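Local atomic coordinates of uncharacterized protein (Mycobacterium tuberculosis, PDB entry 6Y56), a protein that is a nucleotidyltransferase toxin of a toxin–antitoxin system, and probably blocks bacterial growth by modifying tRNA acceptor stems. Residues R201-K206 with T264-D269; V62-T67 with D182-N187; D68-A73 with S125-R130; V177-D182 with D234-S239. All blocks are in the same frame, centred on the assembly; numbering follows the deposited sequence.

Interaction 1. Residues R201-K206 with T264-D269; sequences RLWVLK and TDLDAD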
# COMPACT_ATOMS: atom_id res chain seq x y z
N ARG A 201 -17.92 -0.99 6.37
CA ARG A 201 -18.55 -1.88 5.40
C ARG A 201 -17.50 -2.52 4.50
O ARG A 201 -17.49 -3.75 4.32
CB ARG A 201 -19.60 -1.12 4.60
CG ARG A 201 -20.20 -1.87 3.41
CD ARG A 201 -20.88 -3.16 3.83
NE ARG A 201 -21.95 -2.96 4.80
CZ ARG A 201 -23.25 -2.95 4.51
NH1 ARG A 201 -24.14 -2.79 5.48
NH2 ARG A 201 -23.65 -3.10 3.25
N LEU A 202 -16.61 -1.71 3.95
CA LEU A 202 -15.57 -2.23 3.07
C LEU A 202 -14.65 -3.19 3.80
O LEU A 202 -14.22 -4.20 3.23
CB LEU A 202 -14.77 -1.09 2.46
CG LEU A 202 -15.45 -0.31 1.35
CD1 LEU A 202 -14.61 0.91 1.01
CD2 LEU A 202 -15.59 -1.21 0.14
N TRP A 203 -14.32 -2.90 5.07
CA TRP A 203 -13.48 -3.79 5.86
C TRP A 203 -14.09 -5.18 5.95
O TRP A 203 -13.42 -6.19 5.68
CB TRP A 203 -13.28 -3.20 7.26
CG TRP A 203 -12.55 -4.07 8.24
CD1 TRP A 203 -11.31 -4.60 8.09
CD2 TRP A 203 -13.03 -4.49 9.52
NE1 TRP A 203 -10.97 -5.32 9.22
CE2 TRP A 203 -12.01 -5.27 10.11
CE3 TRP A 203 -14.21 -4.27 10.22
CZ2 TRP A 203 -12.15 -5.84 11.38
CZ3 TRP A 203 -14.34 -4.83 11.47
CH2 TRP A 203 -13.31 -5.61 12.04
N VAL A 204 -15.37 -5.26 6.29
CA VAL A 204 -16.02 -6.56 6.40
C VAL A 204 -16.00 -7.28 5.06
O VAL A 204 -15.74 -8.49 4.99
CB VAL A 204 -17.46 -6.40 6.94
CG1 VAL A 204 -18.20 -7.74 6.90
CG2 VAL A 204 -17.41 -5.85 8.35
N LEU A 205 -16.29 -6.57 3.97
CA LEU A 205 -16.33 -7.19 2.65
C LEU A 205 -14.95 -7.64 2.21
O LEU A 205 -14.80 -8.69 1.56
CB LEU A 205 -16.95 -6.24 1.62
CG LEU A 205 -18.39 -5.82 1.91
CD1 LEU A 205 -18.88 -4.76 0.95
CD2 LEU A 205 -19.35 -7.01 1.90
N LYS A 206 -13.91 -6.87 2.55
CA LYS A 206 -12.55 -7.27 2.19
C LYS A 206 -12.14 -8.52 2.95
O LYS A 206 -11.56 -9.45 2.37
CB LYS A 206 -11.56 -6.15 2.49
CG LYS A 206 -11.69 -4.92 1.60
CD LYS A 206 -11.02 -5.09 0.24
CE LYS A 206 -11.18 -3.82 -0.58
NZ LYS A 206 -10.41 -3.91 -1.85
N THR A 264 -16.72 -1.43 15.89
CA THR A 264 -17.58 -2.28 16.71
C THR A 264 -19.04 -2.17 16.32
O THR A 264 -19.81 -3.11 16.58
CB THR A 264 -17.38 -1.94 18.19
OG1 THR A 264 -17.77 -3.06 18.99
CG2 THR A 264 -18.18 -0.72 18.59
N ASP A 265 -19.44 -1.07 15.70
CA ASP A 265 -20.84 -0.82 15.39
C ASP A 265 -21.27 -1.50 14.09
O ASP A 265 -21.92 -0.88 13.24
CB ASP A 265 -21.13 0.68 15.38
CG ASP A 265 -20.83 1.33 16.72
OD1 ASP A 265 -21.03 0.67 17.77
OD2 ASP A 265 -20.40 2.51 16.73
N LEU A 266 -20.93 -2.78 13.95
CA LEU A 266 -21.37 -3.56 12.81
C LEU A 266 -22.88 -3.63 12.77
O LEU A 266 -23.53 -3.86 13.80
CB LEU A 266 -20.81 -4.98 12.91
CG LEU A 266 -19.29 -5.12 12.96
CD1 LEU A 266 -18.93 -6.57 13.18
CD2 LEU A 266 -18.66 -4.63 11.66
N ASP A 267 -23.46 -3.44 11.59
CA ASP A 267 -24.90 -3.58 11.45
C ASP A 267 -25.27 -5.05 11.29
O ASP A 267 -24.42 -5.94 11.29
CB ASP A 267 -25.45 -2.64 10.36
CG ASP A 267 -24.99 -3.01 8.96
OD1 ASP A 267 -24.63 -4.17 8.70
OD2 ASP A 267 -25.00 -2.10 8.09
N ALA A 268 -26.58 -5.32 11.14
CA ALA A 268 -27.03 -6.71 11.11
C ALA A 268 -26.42 -7.46 9.93
O ALA A 268 -26.01 -8.62 10.07
CB ALA A 268 -28.56 -6.77 11.08
N ASP A 269 -26.35 -6.82 8.76
CA ASP A 269 -25.78 -7.48 7.59
C ASP A 269 -24.29 -7.76 7.79
O ASP A 269 -23.82 -8.88 7.54
CB ASP A 269 -25.98 -6.61 6.35
CG ASP A 269 -27.42 -6.61 5.85
OD1 ASP A 269 -28.19 -7.54 6.19
OD2 ASP A 269 -27.78 -5.67 5.11
O HOH W 1 -26.70 -3.48 4.01

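Interaction 2. Residues V62-T67 with D182-N187; sequences VGRFST and DLYDLN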
# COMPACT_ATOMS: atom_id res chain seq x y z
N VAL A 62 5.39 13.93 5.07
CA VAL A 62 4.79 13.73 6.42
C VAL A 62 4.66 12.22 6.71
O VAL A 62 4.34 11.87 7.85
CB VAL A 62 3.45 14.46 6.60
CG1 VAL A 62 3.58 15.95 6.34
CG2 VAL A 62 2.35 13.86 5.75
N GLY A 63 4.89 11.38 5.70
CA GLY A 63 4.80 9.95 5.88
C GLY A 63 6.15 9.26 5.76
O GLY A 63 7.15 9.83 5.35
N ARG A 64 6.13 7.98 6.11
CA ARG A 64 7.32 7.14 6.09
C ARG A 64 7.71 6.79 4.65
O ARG A 64 6.91 6.84 3.71
CB ARG A 64 7.03 5.83 6.81
CG ARG A 64 5.90 5.03 6.15
CD ARG A 64 5.70 3.67 6.82
NE ARG A 64 4.65 2.88 6.18
CZ ARG A 64 4.86 1.97 5.23
NH1 ARG A 64 6.09 1.73 4.79
NH2 ARG A 64 3.83 1.32 4.71
N PHE A 65 8.97 6.40 4.49
CA PHE A 65 9.33 5.69 3.28
C PHE A 65 8.59 4.36 3.24
O PHE A 65 8.22 3.79 4.28
CB PHE A 65 10.84 5.45 3.26
CG PHE A 65 11.67 6.70 3.05
CD1 PHE A 65 11.43 7.52 1.97
CD2 PHE A 65 12.70 7.03 3.94
CE1 PHE A 65 12.19 8.67 1.76
CE2 PHE A 65 13.47 8.18 3.72
CZ PHE A 65 13.21 8.99 2.64
N SER A 66 8.37 3.85 2.03
CA SER A 66 7.63 2.61 1.85
C SER A 66 8.27 1.86 0.69
O SER A 66 8.50 2.45 -0.38
CB SER A 66 6.17 2.94 1.56
OG SER A 66 5.34 1.80 1.58
N THR A 67 8.55 0.57 0.89
CA THR A 67 9.47 -0.16 0.03
C THR A 67 8.78 -1.04 -1.00
O THR A 67 9.46 -1.66 -1.82
CB THR A 67 10.39 -1.06 0.86
OG1 THR A 67 9.59 -2.09 1.46
CG2 THR A 67 11.11 -0.26 1.93
N ASP A 182 1.92 -1.26 8.85
CA ASP A 182 0.48 -1.05 8.78
C ASP A 182 -0.00 -0.21 9.95
O ASP A 182 -0.88 0.65 9.79
CB ASP A 182 -0.26 -2.38 8.80
CG ASP A 182 -0.16 -3.15 7.49
OD1 ASP A 182 0.28 -2.58 6.47
OD2 ASP A 182 -0.51 -4.35 7.50
N LEU A 183 0.55 -0.45 11.15
CA LEU A 183 0.20 0.38 12.30
C LEU A 183 0.54 1.85 12.04
O LEU A 183 -0.26 2.74 12.35
CB LEU A 183 0.96 -0.13 13.53
CG LEU A 183 0.83 0.70 14.82
CD1 LEU A 183 -0.62 0.71 15.30
CD2 LEU A 183 1.75 0.14 15.88
N TYR A 184 1.72 2.11 11.49
CA TYR A 184 2.09 3.48 11.15
C TYR A 184 1.07 4.11 10.20
O TYR A 184 0.65 5.26 10.38
CB TYR A 184 3.50 3.51 10.53
CG TYR A 184 3.91 4.89 10.12
CD1 TYR A 184 3.55 5.43 8.89
CD2 TYR A 184 4.63 5.70 11.00
CE1 TYR A 184 3.90 6.70 8.53
CE2 TYR A 184 4.99 6.99 10.65
CZ TYR A 184 4.61 7.49 9.42
OH TYR A 184 4.96 8.78 9.07
N ASP A 185 0.70 3.38 9.14
CA ASP A 185 -0.22 3.94 8.16
C ASP A 185 -1.59 4.18 8.77
O ASP A 185 -2.22 5.21 8.50
CB ASP A 185 -0.30 3.03 6.93
CG ASP A 185 1.01 2.94 6.16
OD1 ASP A 185 1.91 3.79 6.33
OD2 ASP A 185 1.13 1.98 5.37
N LEU A 186 -2.06 3.25 9.60
CA LEU A 186 -3.35 3.44 10.27
C LEU A 186 -3.31 4.63 11.21
O LEU A 186 -4.32 5.32 11.37
CB LEU A 186 -3.73 2.17 11.03
CG LEU A 186 -4.22 1.04 10.13
CD1 LEU A 186 -4.30 -0.23 10.94
CD2 LEU A 186 -5.57 1.38 9.52
N ASN A 187 -2.15 4.89 11.83
CA ASN A 187 -2.01 6.07 12.67
C ASN A 187 -2.21 7.35 11.86
O ASN A 187 -2.76 8.33 12.37
CB ASN A 187 -0.66 6.05 13.38
CG ASN A 187 -0.48 7.21 14.33
OD1 ASN A 187 -1.12 7.25 15.39
ND2 ASN A 187 0.37 8.16 13.98

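Interaction 3. Residues D68-A73 with S125-R130; sequences DLDFSA and SVEFAR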
# COMPACT_ATOMS: atom_id res chain seq x y z
N ASP A 68 7.47 -1.15 -0.94
CA ASP A 68 6.76 -1.99 -1.88
C ASP A 68 6.01 -1.14 -2.89
O ASP A 68 5.76 0.05 -2.69
CB ASP A 68 5.85 -3.01 -1.19
CG ASP A 68 4.93 -2.40 -0.13
OD1 ASP A 68 5.09 -1.22 0.25
OD2 ASP A 68 4.03 -3.15 0.34
N LEU A 69 5.73 -1.73 -4.02
CA LEU A 69 4.82 -1.14 -4.99
C LEU A 69 3.68 -2.13 -5.15
O LEU A 69 3.91 -3.29 -5.49
CB LEU A 69 5.53 -0.91 -6.32
CG LEU A 69 6.54 0.25 -6.30
CD1 LEU A 69 7.30 0.32 -7.60
CD2 LEU A 69 5.85 1.59 -6.03
N ASP A 70 2.46 -1.68 -4.86
CA ASP A 70 1.29 -2.53 -4.92
C ASP A 70 0.33 -1.95 -5.94
O ASP A 70 0.10 -0.74 -5.96
CB ASP A 70 0.56 -2.55 -3.58
CG ASP A 70 1.37 -3.20 -2.47
OD1 ASP A 70 1.98 -4.26 -2.73
OD2 ASP A 70 1.37 -2.68 -1.34
N PHE A 71 -0.23 -2.82 -6.77
CA PHE A 71 -1.21 -2.42 -7.76
C PHE A 71 -2.38 -3.38 -7.71
O PHE A 71 -2.23 -4.56 -7.36
CB PHE A 71 -0.64 -2.47 -9.19
CG PHE A 71 0.57 -1.61 -9.38
CD1 PHE A 71 0.44 -0.27 -9.70
CD2 PHE A 71 1.84 -2.14 -9.23
CE1 PHE A 71 1.56 0.53 -9.87
CE2 PHE A 71 2.97 -1.34 -9.40
CZ PHE A 71 2.83 -0.00 -9.71
N SER A 72 -3.55 -2.86 -8.07
CA SER A 72 -4.68 -3.72 -8.40
C SER A 72 -4.64 -3.93 -9.91
O SER A 72 -4.62 -2.95 -10.67
CB SER A 72 -6.00 -3.08 -7.99
OG SER A 72 -7.09 -3.84 -8.50
N ALA A 73 -4.59 -5.18 -10.33
CA ALA A 73 -4.52 -5.52 -11.76
C ALA A 73 -5.21 -6.85 -11.95
O ALA A 73 -4.58 -7.91 -11.89
CB ALA A 73 -3.07 -5.59 -12.24
N SER A 125 9.71 -4.73 -3.27
CA SER A 125 8.87 -5.68 -3.96
C SER A 125 7.84 -4.96 -4.83
O SER A 125 7.60 -3.76 -4.69
CB SER A 125 8.15 -6.60 -2.98
OG SER A 125 7.45 -5.82 -2.02
N VAL A 126 7.24 -5.73 -5.73
CA VAL A 126 6.10 -5.30 -6.52
C VAL A 126 5.07 -6.41 -6.44
O VAL A 126 5.41 -7.59 -6.61
CB VAL A 126 6.49 -5.04 -7.98
CG1 VAL A 126 5.33 -4.45 -8.75
CG2 VAL A 126 7.71 -4.13 -8.07
N GLU A 127 3.82 -6.05 -6.16
CA GLU A 127 2.76 -7.05 -6.03
C GLU A 127 1.52 -6.57 -6.77
O GLU A 127 1.22 -5.37 -6.77
CB GLU A 127 2.40 -7.30 -4.57
CG GLU A 127 1.56 -8.53 -4.35
CD GLU A 127 1.20 -8.73 -2.89
OE1 GLU A 127 0.38 -9.63 -2.61
OE2 GLU A 127 1.73 -7.99 -2.04
N PHE A 128 0.80 -7.52 -7.37
CA PHE A 128 -0.36 -7.22 -8.20
C PHE A 128 -1.54 -8.02 -7.67
O PHE A 128 -1.58 -9.25 -7.82
CB PHE A 128 -0.10 -7.63 -9.64
CG PHE A 128 1.02 -6.89 -10.28
CD1 PHE A 128 2.32 -7.36 -10.18
CD2 PHE A 128 0.78 -5.76 -11.02
CE1 PHE A 128 3.37 -6.71 -10.78
CE2 PHE A 128 1.82 -5.09 -11.64
CZ PHE A 128 3.12 -5.57 -11.51
N ALA A 129 -2.51 -7.32 -7.08
CA ALA A 129 -3.71 -7.98 -6.57
C ALA A 129 -4.65 -8.33 -7.71
O ALA A 129 -4.80 -7.57 -8.67
CB ALA A 129 -4.43 -7.04 -5.60
N ARG A 130 -5.30 -9.49 -7.59
CA ARG A 130 -6.24 -9.96 -8.59
C ARG A 130 -7.66 -9.48 -8.35
O ARG A 130 -8.40 -9.26 -9.32
CB ARG A 130 -6.25 -11.49 -8.60
CG ARG A 130 -7.00 -12.09 -9.76
CD ARG A 130 -7.11 -13.61 -9.62
NE ARG A 130 -5.82 -14.24 -9.37
CZ ARG A 130 -4.95 -14.57 -10.32
NH1 ARG A 130 -5.23 -14.33 -11.59
NH2 ARG A 130 -3.80 -15.15 -9.99
O HOH W 2 4.55 -5.41 -2.83

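Interaction 4. Residues V177-D182 with D234-S239; sequences VALARD and DFQPDS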
# COMPACT_ATOMS: atom_id res chain seq x y z
N VAL A 177 -2.63 -10.12 10.68
CA VAL A 177 -1.25 -10.10 11.15
C VAL A 177 -0.89 -8.66 11.51
O VAL A 177 -1.27 -7.71 10.82
CB VAL A 177 -0.29 -10.69 10.10
CG1 VAL A 177 -0.33 -9.87 8.81
CG2 VAL A 177 1.11 -10.77 10.64
N ALA A 178 -0.14 -8.50 12.60
CA ALA A 178 0.21 -7.19 13.14
C ALA A 178 1.56 -6.76 12.57
O ALA A 178 2.60 -7.33 12.93
CB ALA A 178 0.24 -7.25 14.66
N LEU A 179 1.54 -5.76 11.69
CA LEU A 179 2.75 -5.25 11.05
C LEU A 179 2.96 -3.79 11.44
O LEU A 179 2.03 -2.98 11.32
CB LEU A 179 2.64 -5.36 9.52
CG LEU A 179 2.27 -6.71 8.91
CD1 LEU A 179 2.22 -6.63 7.38
CD2 LEU A 179 3.24 -7.80 9.37
N ALA A 180 4.18 -3.44 11.85
CA ALA A 180 4.43 -2.06 12.27
C ALA A 180 4.18 -1.06 11.15
O ALA A 180 3.74 0.06 11.42
CB ALA A 180 5.86 -1.91 12.81
N ARG A 181 4.47 -1.44 9.89
CA ARG A 181 4.23 -0.50 8.80
C ARG A 181 2.75 -0.23 8.63
O ARG A 181 2.34 0.90 8.35
CB ARG A 181 4.84 -1.02 7.50
CG ARG A 181 6.36 -1.20 7.53
CD ARG A 181 6.86 -1.90 6.27
NE ARG A 181 8.30 -2.18 6.31
CZ ARG A 181 9.05 -2.37 5.23
NH1 ARG A 181 8.50 -2.31 4.02
NH2 ARG A 181 10.35 -2.62 5.36
N ASP A 182 1.92 -1.26 8.85
CA ASP A 182 0.48 -1.05 8.78
C ASP A 182 -0.00 -0.21 9.95
O ASP A 182 -0.88 0.65 9.79
CB ASP A 182 -0.26 -2.38 8.80
CG ASP A 182 -0.16 -3.15 7.49
OD1 ASP A 182 0.28 -2.58 6.47
OD2 ASP A 182 -0.51 -4.35 7.50
N ASP A 234 3.76 -7.55 19.92
CA ASP A 234 2.85 -8.26 19.04
C ASP A 234 3.03 -7.90 17.57
O ASP A 234 2.45 -8.57 16.72
CB ASP A 234 1.40 -8.00 19.48
CG ASP A 234 1.13 -8.43 20.92
OD1 ASP A 234 1.44 -9.59 21.27
OD2 ASP A 234 0.60 -7.61 21.70
N PHE A 235 3.83 -6.88 17.26
CA PHE A 235 3.97 -6.38 15.89
C PHE A 235 5.28 -6.85 15.28
O PHE A 235 6.31 -6.94 15.96
CB PHE A 235 3.96 -4.85 15.86
CG PHE A 235 2.65 -4.23 16.23
CD1 PHE A 235 1.70 -3.93 15.27
CD2 PHE A 235 2.38 -3.91 17.55
CE1 PHE A 235 0.50 -3.36 15.62
CE2 PHE A 235 1.18 -3.33 17.90
CZ PHE A 235 0.24 -3.05 16.94
N GLN A 236 5.26 -7.12 13.97
CA GLN A 236 6.48 -7.35 13.21
C GLN A 236 7.11 -6.00 12.87
O GLN A 236 6.46 -5.19 12.20
CB GLN A 236 6.16 -8.08 11.92
CG GLN A 236 5.90 -9.57 12.05
CD GLN A 236 5.74 -10.24 10.69
OE1 GLN A 236 6.35 -9.81 9.71
NE2 GLN A 236 4.92 -11.28 10.62
N PRO A 237 8.35 -5.74 13.27
CA PRO A 237 8.91 -4.39 13.04
C PRO A 237 9.19 -4.09 11.58
O PRO A 237 8.93 -2.97 11.12
CB PRO A 237 10.20 -4.38 13.88
CG PRO A 237 10.14 -5.61 14.73
CD PRO A 237 9.28 -6.60 14.02
N ASP A 238 9.71 -5.07 10.84
CA ASP A 238 10.05 -4.92 9.42
C ASP A 238 10.74 -3.59 9.12
O ASP A 238 10.33 -2.83 8.25
CB ASP A 238 8.84 -5.16 8.53
CG ASP A 238 9.21 -5.38 7.08
OD1 ASP A 238 10.37 -5.79 6.80
OD2 ASP A 238 8.35 -5.14 6.21
N SER A 239 11.80 -3.31 9.88
CA SER A 239 12.66 -2.16 9.62
C SER A 239 11.91 -0.82 9.65
O SER A 239 12.28 0.12 8.96
CB SER A 239 13.43 -2.31 8.30
OG SER A 239 14.25 -3.47 8.34
O HOH W 3 5.92 -3.96 9.28

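Interaction 1. Residues R201-K206 with T264-D269
Arg201 reaches out from its helix to Asp267, just ahead of helix 268-273. CG lies anti to the backbone N (chi1 172°). The chain then bends at chi2 and chi3. CB, CG and CD carry the guanidinium across. NE turns to Glu270 in a salt bridge. NH1 forms a salt bridge to Asp267 OD2 at 2.8 Å. The hydrogen bond within it is weak, with an N-H...O angle of 128°. The oxygen sits at the guanidinium edge, and the two flat groups stand 76° apart. NH1 also donates to a water at 3.0 Å. That water in turn donates a hydrogen bond to Asp269 OD2, 2.7 Å from the water oxygen. Asp269 OD1 pairs with Arg272. Asp267 is the N-cap of helix 268-273, and its OD1 accepts from Glu270 N. Apart from the charged groups, Leu266 CD2 lies 3.7 Å from Val204 CG2. The same methyl approaches Trp203 CZ3 more loosely, at 4.3 Å. The contact thus joins helix 196-212 to the start of helix 268-273. Trp273 of that helix touches Arg201 and Val204, while Leu202 and Leu205 turn to helix 281-292.

Interaction 2. Residues V62-T67 with D182-N187
Tyr184 of helix 180-189 lies against Arg64 of the 62-67 loop, which leads into strand 68-72. Its CG is anti to the backbone N (chi1 178°), and the ring reaches the Arg64 side chain. Arg64 CB stands over one ring face, offset toward the rim, 4.1 Å from the Tyr184 centroid. This is a CH-pi contact. Arg64 runs on past the ring in the opposite direction, and its CD comes to 3.5 Å from Tyr184 CD1. The guanidinium is nearly perpendicular to the ring and has Tyr184 CD1 at its edge. Tyr184 OH lies close to Gly63 CA, at 3.4 Å, and is hydrogen-bonded to His188 NE2. Next along the helix, Asp185 meets the tip of Arg64. The grip is side-on, with two nitrogens on two oxygens. Arg64 NE donates to Asp185 OD1 at 2.9 Å and tilts out of the carboxylate plane. Arg64 NH2 donates to Asp185 OD2 at 2.9 Å and is straighter, with an angle of 171°. Both oxygens are met on the syn side. Arg64 NH1 makes a weak bond back to Phe65 O. The contact is buried and ties the loop to the helix. Two bonds from one guanidinium fix the rotation of the Asp185 carboxylate. Because its OD2 also pairs with Lys170, Asp185 would be expected to stay ionised despite its burial.

Interaction 3. Residues D68-A73 with S125-R130
Phe71 and Phe128 each set CG anti to their own carbonyl carbon, with chi1 of -58° and -62°. The two side chains lie side by side and point the same way. Their ring planes are 22° apart, but they are slid so far that they barely overlap. Phe71 CD2 is 3.8 Å from Phe128 CE2. Val126 CG1 sits at the edge of the Phe71 ring, 4.0 Å from CE2. Ala73 CB lies against Phe128 CD2. Helix 76-86 covers Phe128 with Val79, Val82 and Cys83.

Strands 68-72 and 125-129 run parallel and in register from Asp68–Ser125 to Ser72–Ala129. Leu69 bonds through N to Ser125 O and through O to Glu127 N, both at 2.8 Å. Phe71 does the same with Glu127 O and Ala129 N, and Ala73 N closes the ladder on Ala129 O.

Asp68, Asp70, Ser125 and Glu127 share the other face. Asp70 OD1 lies 3.8 Å from Glu127 OE2 across the strands. A water donates to Asp70 OD1 at 2.8 Å and is hydrogen-bonded to Ser125 OG. Asp68 OD2 and Asp70 OD2, two acceptors, are 3.2 Å apart.

Strand 47-49 flanks strand 68-72, and strand 107-114 flanks 125-129. An Asp-x-Asp pair on a strand of a mixed sheet is part of the motif that marks the nucleotidyltransferase superfamily. In that superfamily such aspartates bind catalytic metal, and Asp68 and Asp70 are consistent with this role.

Interaction 4. Residues V177-D182 with D234-S239
Arg181 grips the backbone carbonyl of Asp238 side-on. NE and NH2 both donate to Asp238 O, each at 2.9 Å, and the oxygen lies in the guanidinium plane. NE approaches in the plane of the carbonyl, NH2 from above it. The Asp238 carboxylate stacks on one guanidinium face, with the planes 8° apart. Its OD2 is 3.0 Å from Arg181 NE, but no N-H points at it. This salt bridge rests on charge alone. The Arg181 chain is extended from CG to NE, which carries the group across to the loop.

Next comes the backbone. Gln236 N donates to Ala178 O, and Ala180 N donates to Gln236 O, both at 2.9 Å and nearly straight. Together they make a single beta bridge between Leu179 and Gln236. Leu179 is the N-cap residue of helix 180-189, so the bridge runs into its first turn. Gln236 O takes the Ala180 N-H directly. A water accepts from Arg181 N and donates to the same Gln236 O.

Beside the bridge, Ala178 CB touches Asp234 O at 3.3 Å and Phe235 CD1 at 3.7 Å. Leu179 CD2 lies alongside the Gln236 amide. Further out, Phe235 packs on Met249 and Glu253 of helix 249-259 and on Tyr174. The remaining Arg181 nitrogen, NH1, is held by Thr67 OG1, and Leu243 touches the arginine side chain.

Interactions 2 and 4 share Asp182 and both use helix 180-189. They touch through Thr67 and Arg181, and through Leu183 and Phe235. Interaction 2 is buried and pairs its charges inside. Interaction 4 lies at the surface and relies on backbone bonds and a guanidinium on a carbonyl. Residues 62-67 lead straight into strand 68-72, so interaction 3 continues interaction 2 along the chain. It alone is a strand ladder, apolar on one face and mostly polar, with three acids, on the other. Interaction 1 is partly buried and more peripheral. It joins two helices by a salt bridge and a water beside a small apolar patch. Its centre is about 24 Å from those of interactions 2 and 4.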